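Local coordinates for ERPC (Borrelia burgdorferi, PDB 4BXM), which is an outer surface lipoprotein of the Lyme disease spirochaete that probably binds the complement regulator factor H, at residues E18-V24 with D151-K157; K45-I50 with L74-V79. One frame throughout, in Å; residues are numbered along the deposited sequence.

Interaction 1: E18-V24 with D151-K157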
# COMPACT_ATOMS: atom_id res chain seq x y z
N GLU A 18 -5.62 1.29 -18.26
CA GLU A 18 -4.48 1.07 -19.22
C GLU A 18 -3.21 0.51 -18.67
O GLU A 18 -2.36 -0.03 -19.41
CB GLU A 18 -4.09 2.39 -19.88
CG GLU A 18 -5.28 2.98 -20.58
CD GLU A 18 -5.60 2.24 -21.89
OE1 GLU A 18 -4.68 1.67 -22.56
OE2 GLU A 18 -6.79 2.25 -22.27
N PHE A 19 -3.05 0.61 -17.35
CA PHE A 19 -1.82 0.20 -16.72
C PHE A 19 -1.82 -1.31 -16.55
O PHE A 19 -2.86 -2.00 -16.56
CB PHE A 19 -1.56 0.98 -15.38
CG PHE A 19 -2.18 0.35 -14.14
CD1 PHE A 19 -1.50 -0.59 -13.42
CD2 PHE A 19 -3.48 0.72 -13.71
CE1 PHE A 19 -2.05 -1.17 -12.28
CE2 PHE A 19 -4.04 0.16 -12.58
CZ PHE A 19 -3.33 -0.79 -11.85
N SER A 20 -0.62 -1.80 -16.38
CA SER A 20 -0.35 -3.20 -16.33
C SER A 20 0.26 -3.47 -14.98
O SER A 20 -0.35 -4.15 -14.14
CB SER A 20 0.61 -3.58 -17.45
OG SER A 20 0.68 -4.96 -17.47
N GLU A 21 1.50 -2.98 -14.78
CA GLU A 21 2.18 -3.14 -13.51
C GLU A 21 3.21 -2.03 -13.30
O GLU A 21 3.91 -1.71 -14.23
CB GLU A 21 2.90 -4.48 -13.47
CG GLU A 21 3.43 -4.83 -12.10
CD GLU A 21 4.14 -6.16 -11.99
OE1 GLU A 21 5.25 -6.29 -12.45
OE2 GLU A 21 3.64 -7.07 -11.33
N PHE A 22 3.31 -1.45 -12.10
CA PHE A 22 4.28 -0.36 -11.84
C PHE A 22 4.71 -0.46 -10.38
O PHE A 22 4.08 -1.18 -9.56
CB PHE A 22 3.69 1.00 -12.24
CG PHE A 22 2.54 1.45 -11.37
CD1 PHE A 22 2.79 2.01 -10.10
CD2 PHE A 22 1.24 1.25 -11.75
CE1 PHE A 22 1.71 2.38 -9.27
CE2 PHE A 22 0.18 1.66 -10.94
CZ PHE A 22 0.41 2.21 -9.69
N THR A 23 5.76 0.24 -10.05
CA THR A 23 6.44 0.09 -8.80
C THR A 23 6.60 1.49 -8.26
O THR A 23 6.96 2.43 -9.01
CB THR A 23 7.77 -0.66 -8.98
OG1 THR A 23 7.47 -2.01 -9.33
CG2 THR A 23 8.56 -0.72 -7.71
N VAL A 24 6.24 1.66 -6.98
CA VAL A 24 6.45 2.94 -6.31
C VAL A 24 7.06 2.67 -4.98
O VAL A 24 6.84 1.62 -4.39
CB VAL A 24 5.16 3.83 -6.16
CG1 VAL A 24 4.67 4.32 -7.50
CG2 VAL A 24 4.03 3.14 -5.34
N ASP A 151 4.12 10.10 -8.22
CA ASP A 151 4.38 8.70 -8.64
C ASP A 151 3.12 7.92 -8.99
O ASP A 151 3.13 7.19 -9.97
CB ASP A 151 5.11 7.91 -7.56
CG ASP A 151 6.55 8.28 -7.44
OD1 ASP A 151 7.05 8.87 -8.43
OD2 ASP A 151 7.17 7.97 -6.35
N LEU A 152 2.06 8.08 -8.17
CA LEU A 152 0.78 7.41 -8.38
C LEU A 152 0.03 8.01 -9.56
O LEU A 152 -0.48 7.28 -10.41
CB LEU A 152 -0.07 7.48 -7.08
CG LEU A 152 0.42 6.62 -5.91
CD1 LEU A 152 -0.19 7.03 -4.57
CD2 LEU A 152 0.10 5.14 -6.20
N LYS A 153 -0.07 9.33 -9.60
CA LYS A 153 -0.77 10.03 -10.68
C LYS A 153 -0.20 9.69 -12.07
O LYS A 153 -0.96 9.49 -13.00
CB LYS A 153 -0.69 11.56 -10.53
CG LYS A 153 -1.59 12.14 -9.46
CD LYS A 153 -1.78 13.66 -9.70
CE LYS A 153 -3.25 14.07 -9.86
NZ LYS A 153 -3.52 15.56 -9.75
N LYS A 154 1.11 9.65 -12.19
CA LYS A 154 1.69 9.31 -13.45
C LYS A 154 1.44 7.88 -13.92
O LYS A 154 1.41 7.64 -15.07
CB LYS A 154 3.16 9.69 -13.52
CG LYS A 154 4.16 8.90 -12.72
CD LYS A 154 5.55 9.34 -13.15
CE LYS A 154 6.67 8.85 -12.23
NZ LYS A 154 7.22 7.54 -12.72
N ASN A 155 1.22 6.94 -13.02
CA ASN A 155 1.04 5.54 -13.40
C ASN A 155 -0.39 5.16 -13.49
O ASN A 155 -0.74 4.22 -14.19
CB ASN A 155 1.70 4.67 -12.38
CG ASN A 155 3.17 4.64 -12.57
OD1 ASN A 155 3.61 4.10 -13.59
ND2 ASN A 155 3.95 5.11 -11.58
N LEU A 156 -1.24 5.89 -12.80
CA LEU A 156 -2.65 5.57 -12.75
C LEU A 156 -3.41 6.60 -13.60
O LEU A 156 -4.61 6.50 -13.70
CB LEU A 156 -3.17 5.54 -11.29
CG LEU A 156 -2.59 4.57 -10.24
CD1 LEU A 156 -2.91 4.88 -8.76
CD2 LEU A 156 -3.05 3.16 -10.59
N LYS A 157 -2.70 7.55 -14.25
CA LYS A 157 -3.24 8.78 -14.89
C LYS A 157 -4.60 9.24 -14.37
O LYS A 157 -4.67 9.94 -13.35
CB LYS A 157 -3.25 8.70 -16.43
CG LYS A 157 -3.79 7.40 -16.98
CD LYS A 157 -2.70 6.35 -17.05
CE LYS A 157 -3.19 4.97 -16.63
NZ LYS A 157 -2.01 4.07 -16.63
O HOH W 1 7.12 4.55 -11.70
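The last turns of the C-terminal helix lie over the start of strand 21-29; the pieces 151-156 and 21-24 run almost exactly antiparallel (173°), their axes 9.3 Å apart at closest approach. Phe22 is the main bump of the strand. Its ring lies under the helix, and Asn155 sits flat on one face: CB of Asn155 is 3.4 Å from the centroid of the Phe22 ring and only 9° off its normal, a CH-pi contact. The leucines close the hollow at the ring edge, Leu156 CD2 lying 3.6 Å from Phe22 CE2 and Leu152 CD2 4.4 Å from Phe22 CE1. The same methyl of Leu156 also covers a face of Phe19, 4.2 Å from that ring's centroid, so it fills the corner where the two rings meet. At the other end Val24 CG1 packs on Asp151 CB at 3.6 Å.

No direct hydrogen bond joins the segments. Asn155 ND2 donates to Asp151 O of its own helix at 2.8 Å, which holds the amide flat over the Phe22 ring with CB. Water 1 bridges at the border, accepting from Lys154 NZ and Asn155 ND2 (both 3.2 Å) and donating weakly to Thr23 O (3.4 Å). The poorly ordered Lys157 folds back, NZ bonding Asn155 O at 2.8 Å.

Beyond the pair, Leu152 and Leu156 reach Met86 of helix 79-88, and Leu156 also touches Ile83. Val24 and Leu152 meet Ile147 of strand 142-148, while Phe22 packs on Val43 of strand 35-45, so the C-terminal helix covers this part of the antiparallel sheet beside helix 79-88.

Interaction 2: K45-I50 with L74-V79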
# COMPACT_ATOMS: atom_id res chain seq x y z
N LYS A 45 -2.46 -4.66 -12.30
CA LYS A 45 -3.82 -4.86 -12.77
C LYS A 45 -4.05 -6.34 -13.19
O LYS A 45 -3.38 -6.85 -14.10
CB LYS A 45 -4.18 -3.92 -13.93
CG LYS A 45 -5.63 -4.11 -14.42
CD LYS A 45 -6.60 -3.39 -13.46
CE LYS A 45 -8.08 -3.52 -13.91
NZ LYS A 45 -8.61 -4.89 -13.63
N GLU A 46 -5.02 -7.01 -12.54
CA GLU A 46 -5.26 -8.43 -12.79
C GLU A 46 -6.57 -8.54 -13.54
O GLU A 46 -7.23 -7.56 -13.85
CB GLU A 46 -5.30 -9.21 -11.44
CG GLU A 46 -3.99 -9.13 -10.68
CD GLU A 46 -3.88 -10.05 -9.47
OE1 GLU A 46 -4.89 -10.38 -8.80
OE2 GLU A 46 -2.73 -10.41 -9.21
N GLU A 47 -6.98 -9.75 -13.83
CA GLU A 47 -8.24 -9.86 -14.60
C GLU A 47 -9.42 -9.36 -13.74
O GLU A 47 -10.23 -8.64 -14.20
CB GLU A 47 -8.49 -11.31 -14.93
CG GLU A 47 -9.59 -11.42 -15.97
CD GLU A 47 -10.56 -12.39 -15.47
OE1 GLU A 47 -11.38 -11.98 -14.62
OE2 GLU A 47 -10.37 -13.59 -15.80
N ASP A 48 -9.46 -9.73 -12.46
CA ASP A 48 -10.44 -9.20 -11.55
C ASP A 48 -9.78 -8.25 -10.60
O ASP A 48 -9.16 -8.67 -9.65
CB ASP A 48 -11.04 -10.32 -10.70
CG ASP A 48 -12.13 -9.82 -9.74
OD1 ASP A 48 -12.56 -8.67 -9.80
OD2 ASP A 48 -12.52 -10.60 -8.87
N GLY A 49 -9.90 -6.95 -10.83
CA GLY A 49 -9.27 -6.03 -9.87
C GLY A 49 -7.77 -5.79 -9.94
O GLY A 49 -7.18 -5.81 -11.00
N ILE A 50 -7.22 -5.45 -8.78
CA ILE A 50 -5.82 -5.06 -8.54
C ILE A 50 -5.20 -5.83 -7.36
O ILE A 50 -5.87 -6.08 -6.37
CB ILE A 50 -5.69 -3.52 -8.30
CG1 ILE A 50 -5.99 -2.77 -9.61
CG2 ILE A 50 -4.29 -3.16 -7.87
CD1 ILE A 50 -6.27 -1.28 -9.46
N LEU A 74 -7.79 -6.03 -4.20
CA LEU A 74 -9.17 -5.54 -4.28
C LEU A 74 -9.78 -6.06 -5.57
O LEU A 74 -9.08 -6.29 -6.57
CB LEU A 74 -9.21 -3.98 -4.28
CG LEU A 74 -8.36 -3.25 -5.34
CD1 LEU A 74 -9.17 -2.39 -6.27
CD2 LEU A 74 -7.33 -2.39 -4.58
N GLU A 75 -11.07 -6.14 -5.61
CA GLU A 75 -11.74 -6.69 -6.74
C GLU A 75 -12.13 -5.63 -7.76
O GLU A 75 -12.07 -4.40 -7.49
CB GLU A 75 -12.94 -7.54 -6.20
CG GLU A 75 -14.18 -6.74 -5.92
CD GLU A 75 -15.40 -7.63 -5.54
OE1 GLU A 75 -15.29 -8.32 -4.52
OE2 GLU A 75 -16.42 -7.66 -6.29
N GLU A 76 -12.62 -6.08 -8.90
CA GLU A 76 -12.85 -5.19 -10.04
C GLU A 76 -13.73 -4.05 -9.73
O GLU A 76 -13.44 -2.90 -10.11
CB GLU A 76 -13.39 -5.98 -11.28
CG GLU A 76 -13.42 -5.17 -12.59
CD GLU A 76 -12.01 -4.85 -13.15
OE1 GLU A 76 -10.97 -5.49 -12.79
OE2 GLU A 76 -11.92 -3.94 -13.99
N SER A 77 -14.82 -4.33 -9.04
CA SER A 77 -15.78 -3.30 -8.70
C SER A 77 -15.20 -2.18 -7.79
O SER A 77 -15.81 -1.09 -7.66
CB SER A 77 -17.01 -3.94 -7.97
OG SER A 77 -16.55 -4.53 -6.76
N GLU A 78 -14.09 -2.43 -7.09
CA GLU A 78 -13.49 -1.33 -6.32
C GLU A 78 -12.36 -0.59 -7.08
O GLU A 78 -11.71 0.34 -6.56
CB GLU A 78 -12.96 -1.90 -5.05
CG GLU A 78 -14.02 -2.33 -4.04
CD GLU A 78 -14.79 -1.16 -3.51
OE1 GLU A 78 -14.17 -0.16 -3.20
OE2 GLU A 78 -16.02 -1.31 -3.39
N VAL A 79 -12.07 -1.02 -8.29
CA VAL A 79 -11.01 -0.42 -9.08
C VAL A 79 -11.14 1.08 -9.31
O VAL A 79 -10.14 1.83 -9.10
CB VAL A 79 -10.83 -1.13 -10.46
CG1 VAL A 79 -9.89 -0.31 -11.37
CG2 VAL A 79 -10.19 -2.45 -10.23
O HOH W 2 -7.47 -8.90 -6.92
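Glu76 OE1 is the focus: it forms a 2.6 Å salt bridge with Lys45 NZ and accepts a 2.7 Å hydrogen bond from Gly49 N. Asp48 answers in the other direction, its OD1 taking the backbone N of Glu76 at 2.7 Å. Lys45 NZ also donates to Glu46 O (3.0 Å) and Gly49 O (3.1 Å), tying the turn to the same charge. Next comes an antiparallel hydrogen-bonded pair, Ile50 N to Leu74 O at 3.0 Å and Leu74 N to Ile50 O at 2.9 Å. Gly49 CA approaches Leu74 O to 3.3 Å; a CB there would clash with that oxygen, and the glycine's backbone angles would jam it as well. Packing finishes the contact: Ile50 CB meets Leu74 CG at 4.0 Å, and Val79 CG2 lies 3.7 Å from Gly49 CA.

The hairpin turn between strands 35-45 and 50-56 is thus fastened to the link from strand 67-74 into helix 79-88, whose Phe82 touches both Ile50 and Leu74.

Phe19 joins the two contacts, whose centres are about 14 Å apart: its CZ lies 3.8 Å from Ile50 CD1, and next to it Ser20 O probably accepts a hydrogen bond from Lys45 N at 2.8 Å. Both are partly buried and both involve helix 79-88, whose Ile83 and Met86 meet the leucines of interaction 1 and which begins at Val79 in interaction 2. Their chemistry differs with place. Interaction 1 seats a helix on a sheet through aromatic and aliphatic side chains and the flat face of Asn155, its direct contacts free of hydrogen bonds; interaction 2 joins two loops at strand ends through charges and backbone hydrogen bonds, with Ile50, Leu74 and Val79 packing alongside.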